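Local coordinates for cystathionine gamma-lyase (Saccharomyces cerevisiae, PDB 1N8P), which is a pyridoxal-5'-phosphate-containing protein of the Cys/Met metabolism PLP-dependent enzyme family, built as an assembly of four chains, at residues E4-K7 / F8-A12; K166-A169 / G170-V173; K221-Y224 / E225-Q228; Y292-V295 / L296-R300. All blocks are in the same frame, centred on the assembly; numbering follows the deposited sequence.

How the contacts relate
All four contacts are local and follow one another in series along the chain, with no nesting or crossing. Contact 1 turns the N-terminal arm into helix 8-14. Contact 2 is the bend where helix 157-167 gives way to strand 174-178 of the seven-stranded sheet. Contact 3 forms the first turns of helix 221-234, which packs on other strands of that sheet; its nearest atoms lie about 7 Å from those of contact 2. Contact 4 takes in the whole of the short helix 292-298 and the chain leaving it. Far apart in sequence, contacts 1 and 4 nevertheless touch: Phe-8 CD1 packs 3.9 Å from Arg-300 NH2, joining the N-terminal helix to the loop that follows helix 292-298.

Contact 1: residues E4-K7 / F8-A12; sequences ESDK and FATKA
Lys-7, the N-cap of helix 8-14, offers its carbonyl to the first helical turn: Lys-11 N bonds to Lys-7 O at 3.0 Å, with an N-H...O angle of 153°, and Thr-10 N adds a weak bond to the same oxygen. Upstream, the carboxylate of Asp-6 ties down the arm, as Glu-4 N reaches Asp-6 OD2 at 2.7 Å from above the carboxylate plane. Asp-6 OD1 turns to the second subunit, where it forms a salt bridge with Arg-327. The methylene of Asp-6 packs on Thr-10, with Asp-6 CB 3.6 Å from Thr-10 CB and 3.7 Å from Thr-10 CG2. With OG1 anti to its carbonyl carbon (chi1 -51°), Thr-10 lays that methyl against Asp-6 while OG1 bonds to Asp-379 of the second subunit, which also accepts from Lys-7 N. Bent at chi3, Lys-11 runs back alongside the arm, its CE next to Asp-6 O and its NZ 3.7 Å from that oxygen, with no bond formed. The helix start is thus part of a subunit interface: a carboxylate from the neighbouring chain sits beside the first turn, where the helix dipole would probably stabilise its negative charge.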
loop_
_atom_site.group_PDB
_atom_site.type_symbol
_atom_site.label_atom_id
_atom_site.label_comp_id
_atom_site.label_asym_id
_atom_site.label_seq_id
_atom_site.Cartn_x
_atom_site.Cartn_y
_atom_site.Cartn_z
ATOM N N GLU A 4 -16.532 -8.701 -26.233
ATOM C CA GLU A 4 -17.273 -9.552 -27.142
ATOM C C GLU A 4 -16.345 -10.020 -28.261
ATOM O O GLU A 4 -16.573 -9.724 -29.443
ATOM C CB GLU A 4 -18.457 -8.764 -27.711
ATOM C CG GLU A 4 -19.335 -8.125 -26.618
ATOM C CD GLU A 4 -20.454 -7.267 -27.171
ATOM O OE1 GLU A 4 -20.190 -6.515 -28.134
ATOM O OE2 GLU A 4 -21.583 -7.331 -26.633
ATOM N N SER A 5 -15.299 -10.757 -27.884
ATOM C CA SER A 5 -14.312 -11.273 -28.837
ATOM C C SER A 5 -13.573 -10.130 -29.521
ATOM O O SER A 5 -13.362 -10.133 -30.740
ATOM C CB SER A 5 -14.988 -12.161 -29.867
ATOM O OG SER A 5 -15.675 -13.206 -29.197
ATOM N N ASP A 6 -13.200 -9.151 -28.691
ATOM C CA ASP A 6 -12.453 -7.974 -29.097
ATOM C C ASP A 6 -10.972 -8.356 -29.147
ATOM O O ASP A 6 -10.612 -9.512 -28.910
ATOM C CB ASP A 6 -12.675 -6.876 -28.073
ATOM C CG ASP A 6 -14.123 -6.464 -27.983
ATOM O OD1 ASP A 6 -14.600 -5.815 -28.920
ATOM O OD2 ASP A 6 -14.798 -6.793 -26.995
ATOM N N LYS A 7 -10.111 -7.392 -29.442
ATOM C CA LYS A 7 -8.686 -7.664 -29.529
ATOM C C LYS A 7 -7.988 -7.658 -28.166
ATOM O O LYS A 7 -8.494 -7.107 -27.176
ATOM C CB LYS A 7 -8.043 -6.643 -30.443
ATOM C CG LYS A 7 -8.645 -6.589 -31.834
ATOM C CD LYS A 7 -8.373 -7.877 -32.569
ATOM C CE LYS A 7 -8.112 -7.646 -34.050
ATOM N NZ LYS A 7 -7.510 -8.876 -34.648
ATOM N N PHE A 8 -6.801 -8.257 -28.137
ATOM C CA PHE A 8 -5.984 -8.377 -26.920
ATOM C C PHE A 8 -5.837 -7.127 -26.062
ATOM O O PHE A 8 -5.880 -7.227 -24.846
ATOM C CB PHE A 8 -4.582 -8.879 -27.264
ATOM C CG PHE A 8 -3.747 -9.153 -26.068
ATOM C CD1 PHE A 8 -3.547 -10.457 -25.638
ATOM C CD2 PHE A 8 -3.200 -8.110 -25.336
ATOM C CE1 PHE A 8 -2.817 -10.724 -24.493
ATOM C CE2 PHE A 8 -2.471 -8.362 -24.200
ATOM C CZ PHE A 8 -2.277 -9.670 -23.770
ATOM N N ALA A 9 -5.618 -5.969 -26.674
ATOM C CA ALA A 9 -5.477 -4.749 -25.883
ATOM C C ALA A 9 -6.798 -4.440 -25.190
ATOM O O ALA A 9 -6.795 -3.956 -24.056
ATOM C CB ALA A 9 -5.058 -3.578 -26.767
ATOM N N THR A 10 -7.924 -4.739 -25.858
ATOM C CA THR A 10 -9.251 -4.489 -25.283
ATOM C C THR A 10 -9.505 -5.422 -24.108
ATOM O O THR A 10 -10.069 -5.035 -23.077
ATOM C CB THR A 10 -10.404 -4.715 -26.297
ATOM O OG1 THR A 10 -10.150 -3.995 -27.513
ATOM C CG2 THR A 10 -11.744 -4.241 -25.681
ATOM N N LYS A 11 -9.108 -6.673 -24.248
ATOM C CA LYS A 11 -9.327 -7.574 -23.140
ATOM C C LYS A 11 -8.462 -7.166 -21.959
ATOM O O LYS A 11 -8.923 -7.191 -20.825
ATOM C CB LYS A 11 -9.041 -9.003 -23.559
ATOM C CG LYS A 11 -10.210 -9.659 -24.293
ATOM C CD LYS A 11 -9.833 -11.021 -24.868
ATOM C CE LYS A 11 -9.679 -10.977 -26.383
ATOM N NZ LYS A 11 -9.298 -12.327 -26.890
ATOM N N ALA A 12 -7.218 -6.759 -22.235
ATOM C CA ALA A 12 -6.273 -6.335 -21.197
ATOM C C ALA A 12 -6.905 -5.276 -20.342
ATOM O O ALA A 12 -6.887 -5.366 -19.125
ATOM C CB ALA A 12 -5.001 -5.787 -21.823
#

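Contact 2: residues K166-A169 / G170-V173; sequences KHAA and GQDV
Gln-171 sets its CG between the backbone N and the carbonyl carbon (chi1 43°), then runs extended (chi2 -163°), which folds its amide back onto Ala-168. The amide carbon Gln-171 CD lies 3.6 Å from Ala-168 CB, and Gln-171 NE2 comes to 3.4 Å from the same methyl. This side chain spans the mouth of a type II beta turn running from Ala-168 to Gln-171. Gly-170 occupies the third position of the turn with a positive phi of 94°, a conformation in which a side chain would collide with the carbonyl oxygen of Ala-169. The turn lacks the usual closing bond: Gln-171 N stands 3.6 Å from Ala-168 O without bonding to it. Past the turn, Val-173 points back toward the helix end and brings its CG2 to 4.3 Å from Ala-168 CB, a loose apolar contact. Ile-135 covers Ala-168 from a nearby loop, while Val-173 packs on Thr-139 and Val-142 of strand 139-144. Lys-140 NZ donates to Gln-171 O and fastens the outgoing limb. The bend thereby links helix 157-167 to strand 174-178, in a beta-alpha-beta crossover that begins at the parallel neighbouring strand 139-144. Between its two halves the attraction is van der Waals contact on a buried alanine methyl, so the turn's shape rests on backbone torsions and on outside partners such as Lys-140.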
loop_
_atom_site.group_PDB
_atom_site.type_symbol
_atom_site.label_atom_id
_atom_site.label_comp_id
_atom_site.label_asym_id
_atom_site.label_seq_id
_atom_site.Cartn_x
_atom_site.Cartn_y
_atom_site.Cartn_z
ATOM N N LYS A 166 -0.099 -40.160 -28.847
ATOM C CA LYS A 166 0.372 -41.348 -29.519
ATOM C C LYS A 166 1.027 -42.329 -28.570
ATOM O O LYS A 166 0.557 -43.453 -28.418
ATOM C CB LYS A 166 1.355 -40.962 -30.592
ATOM C CG LYS A 166 2.024 -42.138 -31.231
ATOM C CD LYS A 166 2.757 -41.686 -32.455
ATOM C CE LYS A 166 3.586 -42.774 -33.046
ATOM N NZ LYS A 166 4.428 -42.161 -34.099
ATOM N N HIS A 167 2.116 -41.907 -27.930
ATOM C CA HIS A 167 2.839 -42.772 -26.988
ATOM C C HIS A 167 2.247 -42.845 -25.574
ATOM O O HIS A 167 2.900 -43.345 -24.655
ATOM C CB HIS A 167 4.318 -42.360 -26.870
ATOM C CG HIS A 167 5.058 -42.365 -28.170
ATOM N ND1 HIS A 167 4.956 -41.342 -29.088
ATOM C CD2 HIS A 167 5.904 -43.272 -28.710
ATOM C CE1 HIS A 167 5.712 -41.619 -30.137
ATOM N NE2 HIS A 167 6.296 -42.783 -29.933
ATOM N N ALA A 168 1.024 -42.367 -25.380
ATOM C CA ALA A 168 0.454 -42.439 -24.047
ATOM C C ALA A 168 -1.027 -42.081 -23.944
ATOM O O ALA A 168 -1.454 -41.427 -22.994
ATOM C CB ALA A 168 1.277 -41.574 -23.092
ATOM N N ALA A 169 -1.816 -42.520 -24.917
ATOM C CA ALA A 169 -3.252 -42.263 -24.908
ATOM C C ALA A 169 -3.889 -43.050 -23.779
ATOM O O ALA A 169 -3.477 -44.167 -23.496
ATOM C CB ALA A 169 -3.867 -42.684 -26.221
ATOM N N GLY A 170 -4.886 -42.458 -23.129
ATOM C CA GLY A 170 -5.576 -43.134 -22.044
ATOM C C GLY A 170 -5.098 -42.881 -20.623
ATOM O O GLY A 170 -5.863 -43.047 -19.675
ATOM N N GLN A 171 -3.844 -42.470 -20.463
ATOM C CA GLN A 171 -3.299 -42.236 -19.132
ATOM C C GLN A 171 -3.278 -40.795 -18.640
ATOM O O GLN A 171 -2.417 -40.424 -17.859
ATOM C CB GLN A 171 -1.898 -42.843 -19.038
ATOM C CG GLN A 171 -1.049 -42.598 -20.242
ATOM C CD GLN A 171 0.145 -43.526 -20.309
ATOM O OE1 GLN A 171 0.974 -43.557 -19.404
ATOM N NE2 GLN A 171 0.240 -44.288 -21.390
ATOM N N ASP A 172 -4.237 -39.997 -19.088
ATOM C CA ASP A 172 -4.354 -38.593 -18.684
ATOM C C ASP A 172 -3.070 -37.772 -18.530
ATOM O O ASP A 172 -2.970 -36.959 -17.609
ATOM C CB ASP A 172 -5.142 -38.512 -17.382
ATOM C CG ASP A 172 -6.622 -38.403 -17.617
ATOM O OD1 ASP A 172 -7.032 -37.442 -18.293
ATOM O OD2 ASP A 172 -7.374 -39.271 -17.133
ATOM N N VAL A 173 -2.095 -37.965 -19.414
ATOM C CA VAL A 173 -0.858 -37.212 -19.316
ATOM C C VAL A 173 -1.119 -35.775 -19.719
ATOM O O VAL A 173 -1.338 -35.501 -20.890
ATOM C CB VAL A 173 0.236 -37.817 -20.223
ATOM C CG1 VAL A 173 1.436 -36.887 -20.333
ATOM C CG2 VAL A 173 0.688 -39.135 -19.643
#

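Contact 3: residues K221-Y224 / E225-Q228; sequences KPLY and ERLQ
Leu-223 covers one face of the Arg-226 guanidinium, its CD1 lying 3.4 Å above the plane and displaced from the centre of the group, nearest to Arg-226 NH2 at 3.6 Å. The two side chains meet one turn apart at the start of the alpha helix 221-234. A second flat group, the Tyr-224 ring, stands almost perpendicular to the carboxylate of Glu-225, the planes being 87° apart, with Tyr-224 CD2 4.0 Å from Glu-225 CG. One turn on, the amide of Gln-228 is inclined 61° to the same ring. Tyr-72 of strand 72-76 stacks on the Tyr-224 ring, anchoring the helix to an outer strand of the seven-stranded sheet. The helix backbone carries four successive i to i+4 bonds, from Glu-225 N to Lys-221 O through to Gln-228 N to Tyr-224 O at 3.0 Å. On the buried side Leu-223 and Leu-227 both rest on Ile-196 of strand 196-200, and Leu-227 also meets Leu-216 of the adjacent strand 214-218 and Leu-74 of strand 72-76 beyond it. Leu-223 CD1 and Leu-227 CD2 approach each other to 4.4 Å. On the solvent-exposed side Lys-221 is fully extended, CG anti to its backbone N (chi1 -175°), and passes obliquely across Glu-225. Their opposite charges probably attract, but at a distance beyond a salt bridge: Lys-221 NZ is 4.1 Å from Glu-225 OE2.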
loop_
_atom_site.group_PDB
_atom_site.type_symbol
_atom_site.label_atom_id
_atom_site.label_comp_id
_atom_site.label_asym_id
_atom_site.label_seq_id
_atom_site.Cartn_x
_atom_site.Cartn_y
_atom_site.Cartn_z
ATOM N N LYS A 221 -12.169 -27.834 -17.087
ATOM C CA LYS A 221 -12.879 -27.604 -15.831
ATOM C C LYS A 221 -12.594 -28.554 -14.682
ATOM O O LYS A 221 -12.629 -28.144 -13.535
ATOM C CB LYS A 221 -14.375 -27.573 -16.074
ATOM C CG LYS A 221 -15.198 -27.226 -14.856
ATOM C CD LYS A 221 -16.671 -27.209 -15.245
ATOM C CE LYS A 221 -17.597 -27.008 -14.068
ATOM N NZ LYS A 221 -18.979 -27.410 -14.442
ATOM N N PRO A 222 -12.346 -29.842 -14.956
ATOM C CA PRO A 222 -12.073 -30.745 -13.829
ATOM C C PRO A 222 -10.714 -30.538 -13.206
ATOM O O PRO A 222 -10.567 -30.650 -11.997
ATOM C CB PRO A 222 -12.192 -32.127 -14.449
ATOM C CG PRO A 222 -13.226 -31.933 -15.476
ATOM C CD PRO A 222 -12.820 -30.613 -16.116
ATOM N N LEU A 223 -9.730 -30.258 -14.056
ATOM C CA LEU A 223 -8.338 -30.018 -13.664
ATOM C C LEU A 223 -8.264 -28.688 -12.930
ATOM O O LEU A 223 -7.446 -28.486 -12.022
ATOM C CB LEU A 223 -7.450 -29.977 -14.917
ATOM C CG LEU A 223 -5.941 -29.811 -14.747
ATOM C CD1 LEU A 223 -5.476 -30.772 -13.669
ATOM C CD2 LEU A 223 -5.206 -30.069 -16.067
ATOM N N TYR A 224 -9.145 -27.782 -13.324
ATOM C CA TYR A 224 -9.191 -26.477 -12.709
ATOM C C TYR A 224 -9.737 -26.533 -11.297
ATOM O O TYR A 224 -9.242 -25.825 -10.427
ATOM C CB TYR A 224 -10.041 -25.538 -13.550
ATOM C CG TYR A 224 -10.570 -24.363 -12.780
ATOM C CD1 TYR A 224 -9.725 -23.375 -12.300
ATOM C CD2 TYR A 224 -11.928 -24.246 -12.520
ATOM C CE1 TYR A 224 -10.227 -22.293 -11.576
ATOM C CE2 TYR A 224 -12.438 -23.169 -11.797
ATOM C CZ TYR A 224 -11.583 -22.202 -11.328
ATOM O OH TYR A 224 -12.106 -21.156 -10.602
ATOM N N GLU A 225 -10.750 -27.374 -11.068
ATOM C CA GLU A 225 -11.396 -27.524 -9.748
ATOM C C GLU A 225 -10.588 -28.299 -8.709
ATOM O O GLU A 225 -10.723 -28.075 -7.515
ATOM C CB GLU A 225 -12.768 -28.170 -9.926
ATOM C CG GLU A 225 -13.792 -27.258 -10.579
ATOM C CD GLU A 225 -15.090 -27.976 -10.851
ATOM O OE1 GLU A 225 -15.438 -28.867 -10.052
ATOM O OE2 GLU A 225 -15.760 -27.652 -11.853
ATOM N N ARG A 226 -9.778 -29.239 -9.165
ATOM C CA ARG A 226 -8.908 -29.990 -8.272
ATOM C C ARG A 226 -7.861 -28.963 -7.817
ATOM O O ARG A 226 -7.715 -28.687 -6.620
ATOM C CB ARG A 226 -8.214 -31.123 -9.035
ATOM C CG ARG A 226 -9.039 -32.385 -9.188
ATOM C CD ARG A 226 -8.628 -33.190 -10.417
ATOM N NE ARG A 226 -7.186 -33.373 -10.574
ATOM C CZ ARG A 226 -6.617 -33.719 -11.726
ATOM N NH1 ARG A 226 -7.374 -33.918 -12.807
ATOM N NH2 ARG A 226 -5.294 -33.849 -11.813
ATOM N N LEU A 227 -7.162 -28.387 -8.803
ATOM C CA LEU A 227 -6.125 -27.381 -8.583
ATOM C C LEU A 227 -6.581 -26.218 -7.681
ATOM O O LEU A 227 -5.807 -25.726 -6.860
ATOM C CB LEU A 227 -5.643 -26.853 -9.940
ATOM C CG LEU A 227 -4.173 -27.037 -10.375
ATOM C CD1 LEU A 227 -3.573 -28.324 -9.845
ATOM C CD2 LEU A 227 -4.114 -27.024 -11.891
ATOM N N GLN A 228 -7.820 -25.761 -7.826
ATOM C CA GLN A 228 -8.297 -24.690 -6.957
ATOM C C GLN A 228 -8.479 -25.277 -5.555
ATOM O O GLN A 228 -8.360 -24.558 -4.548
ATOM C CB GLN A 228 -9.636 -24.136 -7.450
ATOM C CG GLN A 228 -10.471 -23.474 -6.364
ATOM C CD GLN A 228 -11.843 -23.039 -6.858
ATOM O OE1 GLN A 228 -11.998 -21.978 -7.455
ATOM N NE2 GLN A 228 -12.846 -23.874 -6.619
#

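Contact 4: residues Y292-V295 / L296-R300; sequences YDVV and LKQHR
The CA and CG1 of Val-295 lie over one face of the His-299 imidazole, a CH-pi contact in which Val-295 CA sits 4.2 Å from the centroid of the His-299 ring, 23° off the ring normal. On the same face, Val-295 CG1 stands over His-299 ND1 at 3.9 Å. The backbone fixes this pairing: Val-295 O accepts from His-299 N at 2.8 Å (N-H...O angle 160°) and also from Gln-298 N at 3.1 Å, so two bonds grip one carbonyl as helix 292-298 runs out. His-299 CG is anti to its own carbonyl carbon (chi1 -64°), which swings the ring back along the last turn, and His-299 ND1 is held by Leu-303 O. One turn earlier, Leu-296 N bonds nearly straight to Tyr-292 O at 3.1 Å; the side chains of these two residues are neighbours whose exact fit is doubtful in the model. Val-294 and Gln-298 run side by side, with Val-294 CG1 3.8 Å from Gln-298 CD. Both ends of that buried amide are satisfied: Gln-298 OE1 accepts from Ile-157 N and Gln-298 NE2 donates to Thr-155 O, which together fix the rotation of the group. Lys-297 adds a salt bridge from its NZ to Asp-156. The last turn of helix 292-298 is therefore fastened to the start of helix 157-167 and the loop before it, while the chain leaving it pairs through Arg-300 with Ile-186, at the end of helix 183-186.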
loop_
_atom_site.group_PDB
_atom_site.type_symbol
_atom_site.label_atom_id
_atom_site.label_comp_id
_atom_site.label_asym_id
_atom_site.label_seq_id
_atom_site.Cartn_x
_atom_site.Cartn_y
_atom_site.Cartn_z
ATOM N N TYR A 292 12.829 -21.318 -36.091
ATOM C CA TYR A 292 12.053 -20.209 -36.610
ATOM C C TYR A 292 10.698 -20.587 -37.184
ATOM O O TYR A 292 9.777 -19.759 -37.220
ATOM C CB TYR A 292 12.843 -19.424 -37.657
ATOM C CG TYR A 292 12.229 -18.068 -37.907
ATOM C CD1 TYR A 292 12.416 -17.021 -37.002
ATOM C CD2 TYR A 292 11.348 -17.872 -38.962
ATOM C CE1 TYR A 292 11.731 -15.824 -37.132
ATOM C CE2 TYR A 292 10.656 -16.681 -39.104
ATOM C CZ TYR A 292 10.841 -15.661 -38.186
ATOM O OH TYR A 292 10.092 -14.511 -38.300
ATOM N N ASP A 293 10.575 -21.836 -37.625
ATOM C CA ASP A 293 9.335 -22.337 -38.209
ATOM C C ASP A 293 8.250 -22.369 -37.139
ATOM O O ASP A 293 7.100 -22.038 -37.405
ATOM C CB ASP A 293 9.563 -23.733 -38.814
ATOM C CG ASP A 293 9.776 -24.841 -37.750
ATOM O OD1 ASP A 293 10.728 -24.769 -36.926
ATOM O OD2 ASP A 293 8.980 -25.809 -37.760
ATOM N N VAL A 294 8.644 -22.747 -35.924
ATOM C CA VAL A 294 7.734 -22.821 -34.780
ATOM C C VAL A 294 7.358 -21.419 -34.297
ATOM O O VAL A 294 6.210 -21.138 -33.947
ATOM C CB VAL A 294 8.384 -23.578 -33.619
ATOM C CG1 VAL A 294 7.423 -23.668 -32.467
ATOM C CG2 VAL A 294 8.812 -24.946 -34.082
ATOM N N VAL A 295 8.357 -20.550 -34.283
ATOM C CA VAL A 295 8.201 -19.174 -33.882
ATOM C C VAL A 295 7.036 -18.621 -34.681
ATOM O O VAL A 295 6.060 -18.157 -34.116
ATOM C CB VAL A 295 9.494 -18.421 -34.198
ATOM C CG1 VAL A 295 9.272 -16.912 -34.156
ATOM C CG2 VAL A 295 10.563 -18.848 -33.213
ATOM N N LEU A 296 7.141 -18.727 -36.007
ATOM C CA LEU A 296 6.117 -18.251 -36.940
ATOM C C LEU A 296 4.715 -18.852 -36.773
ATOM O O LEU A 296 3.767 -18.354 -37.385
ATOM C CB LEU A 296 6.573 -18.487 -38.372
ATOM C CG LEU A 296 7.714 -17.648 -38.922
ATOM C CD1 LEU A 296 8.151 -18.172 -40.291
ATOM C CD2 LEU A 296 7.254 -16.215 -39.019
ATOM N N LYS A 297 4.588 -19.917 -35.978
ATOM C CA LYS A 297 3.292 -20.553 -35.745
ATOM C C LYS A 297 2.787 -20.400 -34.313
ATOM O O LYS A 297 1.589 -20.560 -34.052
ATOM C CB LYS A 297 3.334 -22.047 -36.115
ATOM C CG LYS A 297 4.570 -22.800 -35.655
ATOM C CD LYS A 297 4.376 -24.327 -35.629
ATOM C CE LYS A 297 3.984 -24.919 -36.967
ATOM N NZ LYS A 297 3.955 -26.429 -36.921
ATOM N N GLN A 298 3.683 -20.079 -33.382
ATOM C CA GLN A 298 3.274 -19.918 -31.986
ATOM C C GLN A 298 3.343 -18.476 -31.456
ATOM O O GLN A 298 2.563 -18.096 -30.576
ATOM C CB GLN A 298 4.098 -20.854 -31.099
ATOM C CG GLN A 298 3.449 -22.202 -30.933
ATOM C CD GLN A 298 4.335 -23.231 -30.269
ATOM O OE1 GLN A 298 3.873 -24.324 -29.949
ATOM N NE2 GLN A 298 5.609 -22.900 -30.065
ATOM N N HIS A 299 4.262 -17.688 -32.013
ATOM C CA HIS A 299 4.483 -16.309 -31.630
ATOM C C HIS A 299 3.689 -15.287 -32.431
ATOM O O HIS A 299 3.749 -15.283 -33.646
ATOM C CB HIS A 299 5.955 -15.935 -31.825
ATOM C CG HIS A 299 6.903 -16.697 -30.964
ATOM N ND1 HIS A 299 8.082 -16.150 -30.498
ATOM C CD2 HIS A 299 6.844 -17.948 -30.461
ATOM C CE1 HIS A 299 8.703 -17.032 -29.737
ATOM N NE2 HIS A 299 7.974 -18.132 -29.698
ATOM N N ARG A 300 3.003 -14.376 -31.751
ATOM C CA ARG A 300 2.273 -13.315 -32.434
ATOM C C ARG A 300 3.222 -12.469 -33.302
ATOM O O ARG A 300 4.301 -12.057 -32.863
ATOM C CB ARG A 300 1.604 -12.386 -31.434
ATOM C CG ARG A 300 0.939 -11.186 -32.090
ATOM C CD ARG A 300 0.442 -10.227 -31.018
ATOM N NE ARG A 300 -0.405 -10.922 -30.056
ATOM C CZ ARG A 300 -1.723 -10.933 -30.119
ATOM N NH1 ARG A 300 -2.321 -10.277 -31.099
ATOM N NH2 ARG A 300 -2.432 -11.604 -29.217
#